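Local coordinates for protein glycosyl hydrolase, family 38 (Enterococcus faecalis, PDB 5KBP) that probably hydrolyses terminal alpha-mannosidic linkages in glycans, as a carbohydrate-binding, metal-dependent retaining mannosidase of glycoside hydrolase family 38, at residues H16-W21 and Q349-S355; A403-L408 and W504-I510. All coordinates share one frame; numbering follows the deposited sequence.

Contact 1: H16-W21 and Q349-S355; sequences HWDREW and QNHPHDS
H16 sets its imidazole trans to the backbone N (chi1 -177°), whereas H353 tucks its ring between backbone N and carbonyl carbon (chi1 58°). Approaching from opposite directions, the rings touch rim to rim, CE1 of H16 lying 3.9 Å from CE1 of H353, with planes 28° apart. D18 comes in across H353 at about a right angle, its OD1 2.9 Å from H353 NE2. The same OD1 is 2.8 Å from D354 OD2, two acceptors with no hydrogen bond between them. D354 OD2 also lies over one face of the W21 indole, 3.4 Å from CG and displaced toward the rim.

A second polar cluster forms around E20, whose extended chain carries its carboxylate past S355. S355 OG donates to the anti lone pair of E20 OE1 (2.8 Å), and R371 of helix 362-393 forms a salt bridge to the same oxygen. Two waters fill in: one accepts from R19 NH1 in the guanidinium plane, with a weak bond to E20 OE1 and an unusually short, hence doubtful, one to Q349 O; the other donates to both E20 O and S355 OG. Q349 lays its CG over a face of the R19 guanidinium, whose NE is salt-bridged to D63.

H16, D18 and H353 probably correspond to three of the four zinc ligands of family 38; the fourth is the nucleophilic aspartate, which lies outside these segments. H16 NE2 and H353 NE2 are 4.4 Å apart and D234 holds H16 ND1, so the convergence of H16, D18 and H353 is consistent with the metal-binding site of the family.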
loop_
_atom_site.group_PDB
_atom_site.type_symbol
_atom_site.label_atom_id
_atom_site.label_comp_id
_atom_site.label_asym_id
_atom_site.label_seq_id
_atom_site.Cartn_x
_atom_site.Cartn_y
_atom_site.Cartn_z
ATOM N N HIS A 16 15.110 19.936 -5.646
ATOM C CA HIS A 16 15.418 18.556 -5.289
ATOM C C HIS A 16 14.229 17.970 -4.541
ATOM O O HIS A 16 13.982 18.315 -3.382
ATOM C CB HIS A 16 16.684 18.495 -4.441
ATOM C CG HIS A 16 17.110 17.102 -4.096
ATOM N ND1 HIS A 16 17.032 16.595 -2.817
ATOM C CD2 HIS A 16 17.610 16.107 -4.865
ATOM C CE1 HIS A 16 17.470 15.348 -2.812
ATOM N NE2 HIS A 16 17.825 15.027 -4.043
ATOM N N TRP A 17 13.489 17.083 -5.197
ATOM C CA TRP A 17 12.199 16.623 -4.692
ATOM C C TRP A 17 12.303 15.171 -4.231
ATOM O O TRP A 17 12.152 14.239 -5.022
ATOM C CB TRP A 17 11.116 16.780 -5.742
ATOM C CG TRP A 17 9.769 16.687 -5.141
ATOM C CD1 TRP A 17 8.979 15.578 -5.059
ATOM C CD2 TRP A 17 9.054 17.741 -4.489
ATOM N NE1 TRP A 17 7.807 15.882 -4.412
ATOM C CE2 TRP A 17 7.830 17.204 -4.051
ATOM C CE3 TRP A 17 9.328 19.091 -4.240
ATOM C CZ2 TRP A 17 6.882 17.967 -3.377
ATOM C CZ3 TRP A 17 8.382 19.847 -3.573
ATOM C CH2 TRP A 17 7.175 19.283 -3.150
ATOM N N ASP A 18 12.548 14.990 -2.937
ATOM C CA ASP A 18 12.422 13.672 -2.333
ATOM C C ASP A 18 10.963 13.241 -2.381
ATOM O O ASP A 18 10.093 13.898 -1.798
ATOM C CB ASP A 18 12.938 13.696 -0.895
ATOM C CG ASP A 18 14.375 14.168 -0.802
ATOM O OD1 ASP A 18 15.284 13.356 -1.072
ATOM O OD2 ASP A 18 14.598 15.346 -0.454
ATOM N N ARG A 19 10.696 12.140 -3.088
ATOM C CA ARG A 19 9.319 11.735 -3.353
ATOM C C ARG A 19 8.564 11.443 -2.061
ATOM O O ARG A 19 7.368 11.743 -1.947
ATOM C CB ARG A 19 9.310 10.516 -4.275
ATOM C CG ARG A 19 7.971 10.219 -4.923
ATOM C CD ARG A 19 8.150 9.278 -6.104
ATOM N NE ARG A 19 6.882 8.944 -6.744
ATOM C CZ ARG A 19 6.141 7.888 -6.426
ATOM N NH1 ARG A 19 6.540 7.057 -5.473
ATOM N NH2 ARG A 19 5.001 7.661 -7.063
ATOM N N GLU A 20 9.245 10.865 -1.075
ATOM C CA GLU A 20 8.653 10.604 0.229
ATOM C C GLU A 20 9.764 10.599 1.266
ATOM O O GLU A 20 10.808 9.975 1.052
ATOM C CB GLU A 20 7.892 9.273 0.237
ATOM C CG GLU A 20 8.596 8.154 -0.512
ATOM C CD GLU A 20 7.711 6.940 -0.710
ATOM O OE1 GLU A 20 8.234 5.878 -1.110
ATOM O OE2 GLU A 20 6.491 7.046 -0.466
ATOM N N TRP A 21 9.541 11.299 2.379
ATOM C CA TRP A 21 10.569 11.431 3.404
ATOM C C TRP A 21 9.957 11.607 4.790
ATOM O O TRP A 21 9.457 10.643 5.378
ATOM C CB TRP A 21 11.494 12.606 3.077
ATOM C CG TRP A 21 12.747 12.639 3.901
ATOM C CD1 TRP A 21 13.227 11.647 4.706
ATOM C CD2 TRP A 21 13.677 13.724 4.004
ATOM N NE1 TRP A 21 14.399 12.047 5.302
ATOM C CE2 TRP A 21 14.697 13.317 4.887
ATOM C CE3 TRP A 21 13.747 14.999 3.434
ATOM C CZ2 TRP A 21 15.773 14.141 5.213
ATOM C CZ3 TRP A 21 14.815 15.813 3.760
ATOM C CH2 TRP A 21 15.813 15.382 4.641
ATOM N N GLN A 349 9.799 2.697 -7.726
ATOM C CA GLN A 349 9.194 3.668 -6.823
ATOM C C GLN A 349 9.587 3.429 -5.370
ATOM O O GLN A 349 9.376 4.311 -4.532
ATOM C CB GLN A 349 7.671 3.649 -6.971
ATOM C CG GLN A 349 7.178 4.243 -8.282
ATOM C CD GLN A 349 5.713 3.958 -8.549
ATOM O OE1 GLN A 349 4.937 3.704 -7.627
ATOM N NE2 GLN A 349 5.328 3.990 -9.820
ATOM N N ASN A 350 10.143 2.260 -5.056
ATOM C CA ASN A 350 10.745 2.000 -3.755
ATOM C C ASN A 350 12.237 2.299 -3.735
ATOM O O ASN A 350 12.878 2.114 -2.696
ATOM C CB ASN A 350 10.515 0.543 -3.338
ATOM C CG ASN A 350 9.120 0.303 -2.805
ATOM O OD1 ASN A 350 8.396 1.244 -2.490
ATOM N ND2 ASN A 350 8.739 -0.963 -2.692
ATOM N N HIS A 351 12.798 2.755 -4.851
ATOM C CA HIS A 351 14.231 2.985 -4.969
ATOM C C HIS A 351 14.711 4.432 -4.806
ATOM O O HIS A 351 15.928 4.645 -4.849
ATOM C CB HIS A 351 14.717 2.451 -6.316
ATOM C CG HIS A 351 14.777 0.956 -6.381
ATOM N ND1 HIS A 351 15.069 0.270 -7.541
ATOM C CD2 HIS A 351 14.588 0.017 -5.425
ATOM C CE1 HIS A 351 15.053 -1.028 -7.296
ATOM N NE2 HIS A 351 14.765 -1.209 -6.019
ATOM N N PRO A 352 13.853 5.450 -4.636
ATOM C CA PRO A 352 14.388 6.751 -4.211
ATOM C C PRO A 352 15.157 6.606 -2.906
ATOM O O PRO A 352 14.787 5.818 -2.035
ATOM C CB PRO A 352 13.136 7.615 -4.046
ATOM C CG PRO A 352 12.202 7.070 -5.043
ATOM C CD PRO A 352 12.435 5.582 -5.033
ATOM N N HIS A 353 16.247 7.372 -2.785
ATOM C CA HIS A 353 17.214 7.112 -1.719
ATOM C C HIS A 353 16.566 7.170 -0.341
ATOM O O HIS A 353 16.844 6.323 0.513
ATOM C CB HIS A 353 18.394 8.084 -1.815
ATOM C CG HIS A 353 18.008 9.528 -1.736
ATOM N ND1 HIS A 353 17.478 10.216 -2.807
ATOM C CD2 HIS A 353 18.096 10.421 -0.723
ATOM C CE1 HIS A 353 17.245 11.466 -2.452
ATOM N NE2 HIS A 353 17.611 11.617 -1.193
ATOM N N ASP A 354 15.676 8.135 -0.109
ATOM C CA ASP A 354 14.994 8.194 1.180
ATOM C C ASP A 354 14.068 7.003 1.404
ATOM O O ASP A 354 13.777 6.670 2.558
ATOM C CB ASP A 354 14.211 9.499 1.305
ATOM C CG ASP A 354 15.116 10.701 1.477
ATOM O OD1 ASP A 354 16.291 10.510 1.857
ATOM O OD2 ASP A 354 14.653 11.837 1.243
ATOM N N SER A 355 13.612 6.350 0.335
ATOM C CA SER A 355 12.756 5.178 0.486
ATOM C C SER A 355 13.567 3.941 0.859
ATOM O O SER A 355 13.370 3.352 1.927
ATOM C CB SER A 355 11.970 4.933 -0.806
ATOM O OG SER A 355 11.071 5.996 -1.070
HETATM O O HOH W 1 9.015 6.615 -3.729
HETATM O O HOH W 2 11.964 8.811 -1.240
#

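Contact 2: A403-L408 and W504-I510; sequences AHPFVL and WDSFALI
Residues H404-L408 and W504-I510 pair as neighbouring strands of an antiparallel sheet, with 804-807 on the other side of 404-410 and 451-454 and 819-820 beside 503-511. Three hydrogen-bonded pairs, H404 with L509, F406 with F507 and L408 with D505, alternate with the non-hydrogen-bonded pairs P405-A508 and V407-S506. The bond from L408 N to D505 O is short (2.8 Å) and nearly straight; that from L509 N to H404 O is more bent, at 134°.

Packing is densest where F406, rotated between its backbone N and carbonyl carbon (chi1 59°), folds back across the neighbouring strand. The F406 ring packs on L494, V422 and V424, and the L408 side chain on L494 and V420; strands 416-430 and 483-499 thus cover this face. On the opposite face, P405, V407, S506 and A508 are covered by I394 and F399. The contact is looser at partly exposed D505, whose side chain comes no nearer than 4.5 Å to the partner strand. F507 and I510 are partly exposed yet still packed, I510 CG2 lying 3.6 Å from A403 CB. In the dense part, F507 CB makes a CH-pi contact over the F406 face, 3.6 Å from CZ.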
loop_
_atom_site.group_PDB
_atom_site.type_symbol
_atom_site.label_atom_id
_atom_site.label_comp_id
_atom_site.label_asym_id
_atom_site.label_seq_id
_atom_site.Cartn_x
_atom_site.Cartn_y
_atom_site.Cartn_z
ATOM N N ALA A 403 2.383 -41.524 -16.074
ATOM C CA ALA A 403 3.462 -40.866 -15.355
ATOM C C ALA A 403 3.140 -39.393 -15.126
ATOM O O ALA A 403 2.367 -38.774 -15.861
ATOM C CB ALA A 403 4.780 -41.000 -16.118
ATOM N N HIS A 404 3.752 -38.831 -14.080
ATOM C CA HIS A 404 3.575 -37.429 -13.711
ATOM C C HIS A 404 4.868 -36.675 -13.996
ATOM O O HIS A 404 5.781 -36.656 -13.156
ATOM C CB HIS A 404 3.186 -37.304 -12.235
ATOM C CG HIS A 404 2.018 -38.156 -11.842
ATOM N ND1 HIS A 404 0.714 -37.804 -12.117
ATOM C CD2 HIS A 404 1.959 -39.345 -11.197
ATOM C CE1 HIS A 404 -0.099 -38.739 -11.658
ATOM N NE2 HIS A 404 0.631 -39.685 -11.095
ATOM N N PRO A 405 5.004 -36.045 -15.160
ATOM C CA PRO A 405 6.258 -35.362 -15.487
ATOM C C PRO A 405 6.348 -33.972 -14.876
ATOM O O PRO A 405 5.343 -33.307 -14.611
ATOM C CB PRO A 405 6.224 -35.286 -17.018
ATOM C CG PRO A 405 4.776 -35.239 -17.349
ATOM C CD PRO A 405 4.064 -36.053 -16.295
ATOM N N PHE A 406 7.588 -33.539 -14.655
ATOM C CA PHE A 406 7.873 -32.197 -14.168
ATOM C C PHE A 406 9.193 -31.734 -14.766
ATOM O O PHE A 406 10.029 -32.545 -15.171
ATOM C CB PHE A 406 7.911 -32.140 -12.634
ATOM C CG PHE A 406 8.932 -33.053 -12.013
ATOM C CD1 PHE A 406 8.623 -34.377 -11.742
ATOM C CD2 PHE A 406 10.196 -32.586 -11.691
ATOM C CE1 PHE A 406 9.559 -35.220 -11.169
ATOM C CE2 PHE A 406 11.136 -33.425 -11.117
ATOM C CZ PHE A 406 10.816 -34.742 -10.856
ATOM N N VAL A 407 9.376 -30.414 -14.814
ATOM C CA VAL A 407 10.502 -29.792 -15.502
ATOM C C VAL A 407 11.269 -28.910 -14.526
ATOM O O VAL A 407 10.670 -28.171 -13.738
ATOM C CB VAL A 407 10.032 -28.970 -16.721
ATOM C CG1 VAL A 407 11.222 -28.408 -17.480
ATOM C CG2 VAL A 407 9.163 -29.819 -17.636
ATOM N N LEU A 408 12.599 -28.984 -14.590
ATOM C CA LEU A 408 13.491 -28.170 -13.774
ATOM C C LEU A 408 14.204 -27.163 -14.667
ATOM O O LEU A 408 14.863 -27.551 -15.637
ATOM C CB LEU A 408 14.509 -29.040 -13.037
ATOM C CG LEU A 408 14.072 -29.634 -11.697
ATOM C CD1 LEU A 408 15.086 -30.656 -11.204
ATOM C CD2 LEU A 408 13.885 -28.526 -10.674
ATOM N N TRP A 504 16.964 -26.494 -19.261
ATOM C CA TRP A 504 15.923 -27.183 -18.513
ATOM C C TRP A 504 16.062 -28.685 -18.697
ATOM O O TRP A 504 16.443 -29.159 -19.771
ATOM C CB TRP A 504 14.512 -26.723 -18.922
ATOM C CG TRP A 504 14.105 -27.040 -20.333
ATOM C CD1 TRP A 504 13.733 -28.258 -20.826
ATOM C CD2 TRP A 504 13.987 -26.115 -21.421
ATOM N NE1 TRP A 504 13.412 -28.152 -22.158
ATOM C CE2 TRP A 504 13.559 -26.845 -22.547
ATOM C CE3 TRP A 504 14.212 -24.741 -21.555
ATOM C CZ2 TRP A 504 13.349 -26.249 -23.789
ATOM C CZ3 TRP A 504 14.005 -24.152 -22.789
ATOM C CH2 TRP A 504 13.579 -24.905 -23.890
ATOM N N ASP A 505 15.759 -29.426 -17.635
ATOM C CA ASP A 505 15.776 -30.880 -17.645
ATOM C C ASP A 505 14.410 -31.401 -17.224
ATOM O O ASP A 505 13.813 -30.899 -16.265
ATOM C CB ASP A 505 16.864 -31.431 -16.715
ATOM C CG ASP A 505 18.264 -31.200 -17.250
ATOM O OD1 ASP A 505 18.496 -31.460 -18.450
ATOM O OD2 ASP A 505 19.132 -30.753 -16.472
ATOM N N SER A 506 13.918 -32.401 -17.944
ATOM C CA SER A 506 12.609 -32.979 -17.686
ATOM C C SER A 506 12.753 -34.318 -16.974
ATOM O O SER A 506 13.637 -35.116 -17.300
ATOM C CB SER A 506 11.826 -33.161 -18.987
ATOM O OG SER A 506 11.616 -31.916 -19.630
ATOM N N PHE A 507 11.885 -34.551 -15.996
ATOM C CA PHE A 507 11.827 -35.805 -15.258
ATOM C C PHE A 507 10.367 -36.225 -15.136
ATOM O O PHE A 507 9.456 -35.501 -15.544
ATOM C CB PHE A 507 12.485 -35.670 -13.879
ATOM C CG PHE A 507 13.916 -35.210 -13.932
ATOM C CD1 PHE A 507 14.946 -36.124 -14.081
ATOM C CD2 PHE A 507 14.229 -33.866 -13.831
ATOM C CE1 PHE A 507 16.261 -35.705 -14.129
ATOM C CE2 PHE A 507 15.544 -33.440 -13.878
ATOM C CZ PHE A 507 16.561 -34.361 -14.027
ATOM N N ALA A 508 10.142 -37.410 -14.571
ATOM C CA ALA A 508 8.789 -37.914 -14.399
ATOM C C ALA A 508 8.719 -38.752 -13.133
ATOM O O ALA A 508 9.736 -39.218 -12.614
ATOM C CB ALA A 508 8.330 -38.738 -15.607
ATOM N N LEU A 509 7.496 -38.944 -12.647
ATOM C CA LEU A 509 7.230 -39.692 -11.423
ATOM C C LEU A 509 6.373 -40.897 -11.784
ATOM O O LEU A 509 5.186 -40.748 -12.099
ATOM C CB LEU A 509 6.536 -38.808 -10.387
ATOM C CG LEU A 509 6.879 -39.035 -8.915
ATOM C CD1 LEU A 509 8.351 -38.757 -8.665
ATOM C CD2 LEU A 509 6.009 -38.157 -8.032
ATOM N N ILE A 510 6.969 -42.085 -11.747
ATOM C CA ILE A 510 6.264 -43.319 -12.059
ATOM C C ILE A 510 6.169 -44.166 -10.797
ATOM O O ILE A 510 6.920 -43.987 -9.833
ATOM C CB ILE A 510 6.943 -44.112 -13.193
ATOM C CG1 ILE A 510 8.348 -44.550 -12.772
ATOM C CG2 ILE A 510 6.998 -43.283 -14.459
ATOM C CD1 ILE A 510 9.034 -45.446 -13.780
#

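In the fold
Contacts 1 and 2 follow one another along the chain and lie on opposite sides of its centre: their own centres are 46 Å apart, their nearest atoms about 27 Å. Contact 1 joins the N-terminal domain to the middle domain about 16 Å from the chain centre, at the probable active site; contact 2, about 34 Å from that centre, belongs to the beta-rich C-terminal part and lies far from this pocket. The long helix 362-393 spans much of the gap. It touches E20 and S355 near its start, and just past its end I394 and F399 cover one face of the strand pair. Neither contact lies at the calcium site of F253 and Y256.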